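Local coordinates for viral macrophage inflammatory protein 2 (PDB 2FHT) that binds a wide range of chemokine receptors, human CXCR4 among them, and so blocks infection by several HIV-1 strains, at residues 14-19 and 48-53. Sequence-based numbering, arbitrary orientation.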
loop_
_atom_site.group_PDB
_atom_site.type_symbol
_atom_site.label_atom_id
_atom_site.label_comp_id
_atom_site.label_asym_id
_atom_site.label_seq_id
_atom_site.Cartn_x
_atom_site.Cartn_y
_atom_site.Cartn_z
ATOM N N GLY A 14 -8.676 -5.778 -2.921
ATOM C CA GLY A 14 -9.542 -5.392 -1.818
ATOM C C GLY A 14 -8.757 -4.441 -0.926
ATOM O O GLY A 14 -7.529 -4.346 -1.037
ATOM N N TYR A 15 -9.432 -3.762 -0.009
ATOM C CA TYR A 15 -8.755 -2.795 0.856
ATOM C C TYR A 15 -9.002 -2.951 2.365
ATOM O O TYR A 15 -10.038 -3.469 2.791
ATOM C CB TYR A 15 -9.209 -1.393 0.469
ATOM C CG TYR A 15 -9.164 -1.073 -0.994
ATOM C CD1 TYR A 15 -7.962 -1.043 -1.681
ATOM C CD2 TYR A 15 -10.305 -0.673 -1.659
ATOM C CE1 TYR A 15 -7.893 -0.605 -2.990
ATOM C CE2 TYR A 15 -10.251 -0.237 -2.967
ATOM C CZ TYR A 15 -9.041 -0.197 -3.628
ATOM O OH TYR A 15 -8.982 0.270 -4.927
ATOM N N GLN A 16 -8.029 -2.520 3.164
ATOM C CA GLN A 16 -8.146 -2.520 4.620
ATOM C C GLN A 16 -9.156 -1.411 4.857
ATOM O O GLN A 16 -8.902 -0.281 4.486
ATOM C CB GLN A 16 -6.818 -2.103 5.245
ATOM C CG GLN A 16 -6.789 -2.152 6.754
ATOM C CD GLN A 16 -6.464 -3.538 7.280
ATOM O OE1 GLN A 16 -6.894 -4.549 6.714
ATOM N NE2 GLN A 16 -5.696 -3.596 8.371
ATOM N N LYS A 17 -10.300 -1.717 5.456
ATOM C CA LYS A 17 -11.337 -0.700 5.675
ATOM C C LYS A 17 -11.022 0.322 6.769
ATOM O O LYS A 17 -11.110 1.532 6.564
ATOM C CB LYS A 17 -12.687 -1.358 5.992
ATOM C CG LYS A 17 -12.830 -2.814 5.570
ATOM C CD LYS A 17 -12.188 -3.757 6.600
ATOM C CE LYS A 17 -12.619 -5.205 6.362
ATOM N NZ LYS A 17 -14.107 -5.333 6.312
ATOM N N ARG A 18 -10.741 -0.190 7.959
ATOM C CA ARG A 18 -10.427 0.625 9.125
ATOM C C ARG A 18 -9.029 1.221 9.031
ATOM O O ARG A 18 -8.064 0.509 8.796
ATOM C CB ARG A 18 -10.531 -0.248 10.385
ATOM C CG ARG A 18 -9.875 -1.634 10.185
ATOM C CD ARG A 18 -10.098 -2.619 11.334
ATOM N NE ARG A 18 -9.526 -3.945 11.056
ATOM C CZ ARG A 18 -8.226 -4.247 11.119
ATOM N NH1 ARG A 18 -7.326 -3.327 11.444
ATOM N NH2 ARG A 18 -7.827 -5.489 10.877
ATOM N N PRO A 19 -8.912 2.541 9.229
ATOM C CA PRO A 19 -7.649 3.281 9.188
ATOM C C PRO A 19 -6.521 2.603 9.987
ATOM O O PRO A 19 -6.747 2.002 11.050
ATOM C CB PRO A 19 -8.046 4.622 9.789
ATOM C CG PRO A 19 -9.410 4.815 9.244
ATOM C CD PRO A 19 -10.042 3.463 9.445
ATOM N N ARG A 48 4.227 -7.146 7.880
ATOM C CA ARG A 48 3.042 -7.286 7.038
ATOM C C ARG A 48 2.909 -6.308 5.855
ATOM O O ARG A 48 3.502 -5.235 5.854
ATOM C CB ARG A 48 1.789 -7.222 7.919
ATOM C CG ARG A 48 1.408 -8.530 8.603
ATOM C CD ARG A 48 2.570 -9.174 9.363
ATOM N NE ARG A 48 3.559 -9.818 8.499
ATOM C CZ ARG A 48 3.613 -11.125 8.241
ATOM N NH1 ARG A 48 2.731 -11.961 8.781
ATOM N NH2 ARG A 48 4.540 -11.598 7.420
ATOM N N GLN A 49 2.193 -6.753 4.819
ATOM C CA GLN A 49 1.897 -5.967 3.609
ATOM C C GLN A 49 0.384 -5.733 3.606
ATOM O O GLN A 49 -0.382 -6.686 3.447
ATOM C CB GLN A 49 2.265 -6.753 2.346
ATOM C CG GLN A 49 3.723 -6.680 1.950
ATOM C CD GLN A 49 4.025 -7.451 0.683
ATOM O OE1 GLN A 49 3.345 -7.300 -0.327
ATOM N NE2 GLN A 49 5.026 -8.326 0.748
ATOM N N VAL A 50 -0.049 -4.482 3.762
ATOM C CA VAL A 50 -1.486 -4.166 3.796
ATOM C C VAL A 50 -1.931 -3.270 2.629
ATOM O O VAL A 50 -1.377 -2.202 2.393
ATOM C CB VAL A 50 -1.897 -3.510 5.156
ATOM C CG1 VAL A 50 -3.397 -3.377 5.259
ATOM C CG2 VAL A 50 -1.372 -4.319 6.312
ATOM N N CYS A 51 -2.940 -3.733 1.906
ATOM C CA CYS A 51 -3.510 -3.015 0.770
ATOM C C CYS A 51 -4.438 -1.903 1.211
ATOM O O CYS A 51 -5.324 -2.127 2.050
ATOM C CB CYS A 51 -4.308 -3.983 -0.095
ATOM S SG CYS A 51 -3.294 -4.788 -1.341
ATOM N N ALA A 52 -4.291 -0.729 0.608
ATOM C CA ALA A 52 -5.130 0.388 0.977
ATOM C C ALA A 52 -5.610 1.174 -0.234
ATOM O O ALA A 52 -4.960 1.192 -1.271
ATOM C CB ALA A 52 -4.394 1.292 1.970
ATOM N N ASP A 53 -6.797 1.766 -0.096
ATOM C CA ASP A 53 -7.468 2.556 -1.127
ATOM C C ASP A 53 -6.899 3.954 -1.079
ATOM O O ASP A 53 -7.204 4.720 -0.158
ATOM C CB ASP A 53 -8.970 2.620 -0.815
ATOM C CG ASP A 53 -9.777 3.369 -1.869
ATOM O OD1 ASP A 53 -9.207 4.126 -2.671
ATOM O OD2 ASP A 53 -11.011 3.190 -1.892
#
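Y15 turns its CG anti to the carbonyl carbon (chi1 -49°), and D53 sets its CG anti to the backbone N (chi1 -177°); these torsions bring the two CG atoms to the contact, where the phenol ring and the carboxylate stack. In the chemokine fold this joins the N-loop that follows the CC motif to 49-53, an outermost strand of the three-stranded antiparallel sheet. D53 CB sits over the centre of the Y15 ring, 3.6 Å from its centroid, in a CH-pi contact. The carboxylate extends the overlap on the CD2-CE2 side of the ring: D53 OD2 lies 3.7 Å from Y15 CE2, and the carboxylate plane is inclined 26° to the ring. At the same time D53 OD1 hydrogen-bonds to S55 OG, which anchors the carboxylate, while K37 makes a cation-pi contact with Y15. On the other side of the ring, against the strand backbone, Y15 CD1 rests 3.4 Å from D53 N. A single backbone hydrogen bond, Q16 N to C51 O (3.0 Å), ties the loop to the strand, whose residues V50 and A52 pair with F42 and V40 of strand 39-44. C51 is also joined by a disulfide to C12, just before G14, so loop and strand are tied covalently as well; G14 O approaches C51 CB at 3.4 Å. On from the hydrogen bond, the Q16 side chain, bent at chi2, crosses V50, whose methyl CG1 meets Q16 CB and Q16 CD, each at 3.7 Å.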